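Local coordinates for protein glutathione-specific gamma-glutamylcyclotransferase (Saccharomyces cerevisiae S288c, PDB 5HWK) that cleaves glutathione, and no other gamma-glutamyl peptide, into 5-oxo-L-proline and the dipeptide Cys-Gly, so that the dipeptide can be used further, at residues R55-I60 against Y194-K199; R147-K150 against R154-L157. One frame throughout, in Å; residues are numbered along the deposited sequence.

Contact 1 of 2, residues R55-I60 against Y194-K199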
loop_
_atom_site.group_PDB
_atom_site.type_symbol
_atom_site.label_atom_id
_atom_site.label_comp_id
_atom_site.label_asym_id
_atom_site.label_seq_id
_atom_site.Cartn_x
_atom_site.Cartn_y
_atom_site.Cartn_z
ATOM N N ARG A 55 -7.409 8.275 9.101
ATOM C CA ARG A 55 -6.100 7.878 8.608
ATOM C C ARG A 55 -6.242 6.662 7.719
ATOM O O ARG A 55 -6.767 5.625 8.146
ATOM C CB ARG A 55 -5.105 7.542 9.710
ATOM C CG ARG A 55 -4.835 8.643 10.650
ATOM C CD ARG A 55 -3.888 9.625 9.972
ATOM N NE ARG A 55 -3.428 10.695 10.870
ATOM C CZ ARG A 55 -4.069 11.839 10.992
ATOM N NH1 ARG A 55 -5.191 12.083 10.347
ATOM N NH2 ARG A 55 -3.569 12.768 11.789
ATOM N N VAL A 56 -5.695 6.741 6.495
ATOM C CA VAL A 56 -5.761 5.640 5.540
ATOM C C VAL A 56 -4.368 5.456 4.943
ATOM O O VAL A 56 -3.438 6.197 5.247
ATOM C CB VAL A 56 -6.855 5.895 4.479
ATOM C CG1 VAL A 56 -8.241 5.818 5.119
ATOM C CG2 VAL A 56 -6.648 7.201 3.760
ATOM N N ALA A 57 -4.216 4.394 4.151
ATOM C CA ALA A 57 -2.876 3.968 3.744
ATOM C C ALA A 57 -2.330 4.750 2.551
ATOM O O ALA A 57 -3.056 5.064 1.597
ATOM C CB ALA A 57 -2.918 2.495 3.364
ATOM N N THR A 58 -1.033 5.004 2.588
ATOM C CA THR A 58 -0.298 5.457 1.398
ATOM C C THR A 58 1.006 4.692 1.351
ATOM O O THR A 58 1.378 4.027 2.290
ATOM C CB THR A 58 -0.151 6.999 1.422
ATOM O OG1 THR A 58 0.441 7.408 0.193
ATOM C CG2 THR A 58 0.730 7.469 2.546
ATOM N N LEU A 59 1.701 4.759 0.210
ATOM C CA LEU A 59 3.002 4.121 0.065
ATOM C C LEU A 59 4.031 5.223 -0.064
ATOM O O LEU A 59 3.795 6.225 -0.744
ATOM C CB LEU A 59 3.075 3.368 -1.253
ATOM C CG LEU A 59 2.430 2.040 -1.360
ATOM C CD1 LEU A 59 2.806 1.460 -2.773
ATOM C CD2 LEU A 59 2.876 1.124 -0.245
ATOM N N ILE A 60 5.180 5.037 0.559
ATOM C CA ILE A 60 6.251 6.010 0.470
ATOM C C ILE A 60 7.435 5.329 -0.197
ATOM O O ILE A 60 7.885 4.266 0.256
ATOM C CB ILE A 60 6.619 6.537 1.856
ATOM C CG1 ILE A 60 5.330 6.984 2.529
ATOM C CG2 ILE A 60 7.614 7.650 1.706
ATOM C CD1 ILE A 60 5.408 6.804 3.930
ATOM N N TYR A 194 -11.411 2.254 12.327
ATOM C CA TYR A 194 -10.942 0.967 12.813
ATOM C C TYR A 194 -11.294 -0.156 11.855
ATOM O O TYR A 194 -10.470 -1.056 11.628
ATOM C CB TYR A 194 -11.588 0.724 14.177
ATOM C CG TYR A 194 -11.430 -0.631 14.789
ATOM C CD1 TYR A 194 -10.178 -1.137 15.154
ATOM C CD2 TYR A 194 -12.554 -1.343 15.185
ATOM C CE1 TYR A 194 -10.080 -2.379 15.793
ATOM C CE2 TYR A 194 -12.455 -2.534 15.771
ATOM C CZ TYR A 194 -11.235 -3.051 16.083
ATOM O OH TYR A 194 -11.226 -4.265 16.730
ATOM N N GLU A 195 -12.519 -0.136 11.313
ATOM C CA GLU A 195 -12.924 -1.161 10.340
ATOM C C GLU A 195 -11.975 -1.154 9.128
ATOM O O GLU A 195 -11.640 -2.222 8.606
ATOM C CB GLU A 195 -14.349 -0.911 9.852
ATOM C CG GLU A 195 -14.819 -1.986 8.922
ATOM C CD GLU A 195 -16.118 -1.663 8.147
ATOM O OE1 GLU A 195 -16.432 -0.466 7.893
ATOM O OE2 GLU A 195 -16.782 -2.623 7.713
ATOM N N TYR A 196 -11.612 0.025 8.615
ATOM C CA TYR A 196 -10.659 0.062 7.507
ATOM C C TYR A 196 -9.350 -0.655 7.863
ATOM O O TYR A 196 -8.838 -1.477 7.079
ATOM C CB TYR A 196 -10.385 1.508 7.150
ATOM C CG TYR A 196 -9.336 1.757 6.111
ATOM C CD1 TYR A 196 -7.994 1.902 6.475
ATOM C CD2 TYR A 196 -9.693 1.888 4.765
ATOM C CE1 TYR A 196 -7.015 2.154 5.519
ATOM C CE2 TYR A 196 -8.719 2.155 3.778
ATOM C CZ TYR A 196 -7.389 2.247 4.158
ATOM O OH TYR A 196 -6.416 2.565 3.218
ATOM N N LEU A 197 -8.801 -0.386 9.057
ATOM C CA LEU A 197 -7.576 -1.081 9.460
ATOM C C LEU A 197 -7.808 -2.573 9.595
ATOM O O LEU A 197 -6.982 -3.388 9.172
ATOM C CB LEU A 197 -7.063 -0.504 10.776
ATOM C CG LEU A 197 -5.860 -1.110 11.460
ATOM C CD1 LEU A 197 -4.659 -1.182 10.517
ATOM C CD2 LEU A 197 -5.502 -0.293 12.710
ATOM N N ALA A 198 -8.913 -2.965 10.227
ATOM C CA ALA A 198 -9.199 -4.378 10.422
ATOM C C ALA A 198 -9.399 -5.106 9.096
ATOM O O ALA A 198 -9.043 -6.304 8.974
ATOM C CB ALA A 198 -10.471 -4.516 11.293
ATOM N N LYS A 199 -10.037 -4.442 8.123
ATOM C CA LYS A 199 -10.211 -5.120 6.833
ATOM C C LYS A 199 -8.877 -5.347 6.160
ATOM O O LYS A 199 -8.686 -6.373 5.517
ATOM C CB LYS A 199 -11.143 -4.324 5.928
ATOM C CG LYS A 199 -12.630 -4.497 6.299
ATOM C CD LYS A 199 -13.467 -3.758 5.295
ATOM C CE LYS A 199 -14.951 -3.919 5.454
ATOM N NZ LYS A 199 -15.376 -5.365 5.440
#

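Contact 2 of 2, residues R147-K150 against R154-L157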
loop_
_atom_site.group_PDB
_atom_site.type_symbol
_atom_site.label_atom_id
_atom_site.label_comp_id
_atom_site.label_asym_id
_atom_site.label_seq_id
_atom_site.Cartn_x
_atom_site.Cartn_y
_atom_site.Cartn_z
ATOM N N ARG A 147 11.753 -6.507 -18.351
ATOM C CA ARG A 147 12.438 -5.353 -17.784
ATOM C C ARG A 147 13.253 -5.825 -16.591
ATOM O O ARG A 147 12.833 -6.716 -15.844
ATOM C CB ARG A 147 11.438 -4.280 -17.267
ATOM C CG ARG A 147 10.538 -3.601 -18.340
ATOM C CD ARG A 147 9.279 -2.950 -17.724
ATOM N NE ARG A 147 8.390 -2.388 -18.754
ATOM C CZ ARG A 147 8.382 -1.113 -19.150
ATOM N NH1 ARG A 147 9.210 -0.218 -18.607
ATOM N NH2 ARG A 147 7.537 -0.718 -20.095
ATOM N N HIS A 148 14.403 -5.202 -16.395
ATOM C CA HIS A 148 15.245 -5.491 -15.250
ATOM C C HIS A 148 15.690 -4.182 -14.619
ATOM O O HIS A 148 15.840 -3.164 -15.302
ATOM C CB HIS A 148 16.454 -6.342 -15.657
ATOM C CG HIS A 148 16.079 -7.566 -16.433
ATOM N ND1 HIS A 148 15.866 -7.548 -17.797
ATOM C CD2 HIS A 148 15.844 -8.838 -16.032
ATOM C CE1 HIS A 148 15.524 -8.758 -18.202
ATOM N NE2 HIS A 148 15.506 -9.559 -17.151
ATOM N N ASN A 149 15.909 -4.210 -13.313
ATOM C CA ASN A 149 16.371 -3.018 -12.616
ATOM C C ASN A 149 17.892 -2.907 -12.727
ATOM O O ASN A 149 18.550 -3.666 -13.445
ATOM C CB ASN A 149 15.843 -2.978 -11.181
ATOM C CG ASN A 149 16.395 -4.094 -10.309
ATOM O OD1 ASN A 149 17.308 -4.823 -10.692
ATOM N ND2 ASN A 149 15.828 -4.233 -9.124
ATOM N N LYS A 150 18.463 -1.941 -12.002
ATOM C CA LYS A 150 19.904 -1.735 -12.011
ATOM C C LYS A 150 20.658 -2.888 -11.366
ATOM O O LYS A 150 21.857 -3.050 -11.618
ATOM C CB LYS A 150 20.253 -0.409 -11.325
ATOM N N ARG A 154 14.320 -8.913 -12.258
ATOM C CA ARG A 154 13.174 -8.699 -13.121
ATOM C C ARG A 154 12.173 -7.788 -12.430
ATOM O O ARG A 154 11.910 -7.917 -11.230
ATOM C CB ARG A 154 12.525 -10.037 -13.448
ATOM C CG ARG A 154 13.504 -11.009 -14.084
ATOM C CD ARG A 154 12.785 -12.137 -14.775
ATOM N NE ARG A 154 12.259 -13.090 -13.810
ATOM C CZ ARG A 154 11.379 -14.042 -14.107
ATOM N NH1 ARG A 154 10.918 -14.160 -15.346
ATOM N NH2 ARG A 154 10.953 -14.869 -13.160
ATOM N N VAL A 155 11.635 -6.833 -13.181
ATOM C CA VAL A 155 10.672 -5.893 -12.614
ATOM C C VAL A 155 9.453 -5.828 -13.527
ATOM O O VAL A 155 9.525 -6.150 -14.726
ATOM C CB VAL A 155 11.268 -4.498 -12.370
ATOM C CG1 VAL A 155 12.359 -4.571 -11.319
ATOM C CG2 VAL A 155 11.777 -3.904 -13.684
ATOM N N LEU A 156 8.316 -5.451 -12.926
ATOM C CA LEU A 156 7.028 -5.336 -13.601
ATOM C C LEU A 156 6.660 -3.857 -13.681
ATOM O O LEU A 156 6.695 -3.158 -12.647
ATOM C CB LEU A 156 5.960 -6.132 -12.824
ATOM C CG LEU A 156 4.609 -6.317 -13.501
ATOM C CD1 LEU A 156 4.764 -7.181 -14.778
ATOM C CD2 LEU A 156 3.585 -6.955 -12.547
ATOM N N LEU A 157 6.275 -3.371 -14.872
ATOM C CA LEU A 157 5.696 -2.029 -15.021
ATOM C C LEU A 157 4.257 -2.041 -14.478
ATOM O O LEU A 157 3.415 -2.831 -14.938
ATOM C CB LEU A 157 5.739 -1.540 -16.472
ATOM C CG LEU A 157 5.040 -0.197 -16.709
ATOM C CD1 LEU A 157 5.731 0.938 -15.938
ATOM C CD2 LEU A 157 4.932 0.154 -18.186
HETATM O O HOH W 1 10.270 -8.180 -16.424
#

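Contact 1 of 2, residues R55-I60 against Y194-K199
Tyr-196 swings its CG away from the backbone N (chi1 175°), and with the ring turned to chi2 -89° the phenol is carried off helix 193-205 to Val-56 and Ala-57 of strand 54-61. Val-56 meets it with CG1 beside its own backbone N and opposite the carbonyl carbon, which places the methyl over the middle of one ring face. CG1 lies 3.8 Å from the centroid of the Tyr-196 ring and 12° off its normal, a CH-pi contact; Val-56 CB also packs 3.7 Å from Tyr-196 CZ. The phenol end reaches the strand backbone: Ala-57 N donates to Tyr-196 OH at 3.0 Å, nearly straight at the hydrogen, and Ala-57 CB stands 3.5 Å from the same oxygen. The helix thus packs on the three-stranded antiparallel sheet of this ChaC-subfamily enzyme, where the axes of segments 194-199 and 55-60 come within 9.0 Å. Tyr-196 is buried, and its side chain touches Glu-115, probably the catalytic proton acceptor. Phe-39 on strand 35-40 meets the Tyr-196 ring with the two planes steeply inclined, and Ala-57 O accepts a hydrogen bond from Tyr-119 OH.

Contact 2 of 2, residues R147-K150 against R154-L157
Arg-154 touches His-148 through the aliphatic part of its chain: CG of Arg-154 lies 3.7 Å from CD2 of His-148, and the two side chains run side by side in the same direction, the CG rather than the guanidinium making the contact. The backbones are close here, the CA atoms of His-148 and Arg-154, a non-hydrogen-bonded pair, being 4.4 Å apart, and Arg-154 CA-H also points to Arg-147 O. At Val-155 the backbone N donates to Arg-147 O (2.9 Å). A water accepts from Arg-147 N and lies 2.7 Å from Val-155 O, bridging the two strands. Val-155 spreads its two methyls over separate neighbours: with chi1 -65°, CG1 reaches CB of Asn-149 at 3.8 Å, while CG2 packs 3.6 Å from CB of Arg-147. The amide end of Asn-149 is engaged within the connecting turn, where OD1 accepts from Lys-153 N. Leu-157 packs against one face of the Arg-147 guanidinium, which its chain, extended from CG to NE, carries there. Leu-157 CB sits 3.6 Å above the guanidinium plane, offset toward its rim, and Leu-157 CD2 comes to 3.3 Å from Arg-147 NH2. The charge of that guanidinium is met by Glu-125 on strand 119-129. Strands 147-148 and 154-163 form a beta hairpin, the weakly bonded strand 147-148 lying at one edge of the six-stranded antiparallel sheet.

In the fold
The two contacts lie on opposite sides of the chain's centre, with their own centres 28 Å apart and their nearest atoms about 12 Å apart, so neither touches the other. In sequence, 55-60 comes first, then both segments of contact 2, then 194-199; contact 1 therefore spans 133 residues and contact 2 only three. They share no strand: contact 1 joins the three-stranded sheet to helix 193-205, whereas contact 2 closes an edge of the six-stranded sheet. Strand 154-163 nevertheless connects the regions, because Gly-163 O accepts from Thr-58 OG1. Contact 1 is buried beside the probable catalytic Glu-115, whereas contact 2 belongs to the outer edge of the larger sheet, at the surface.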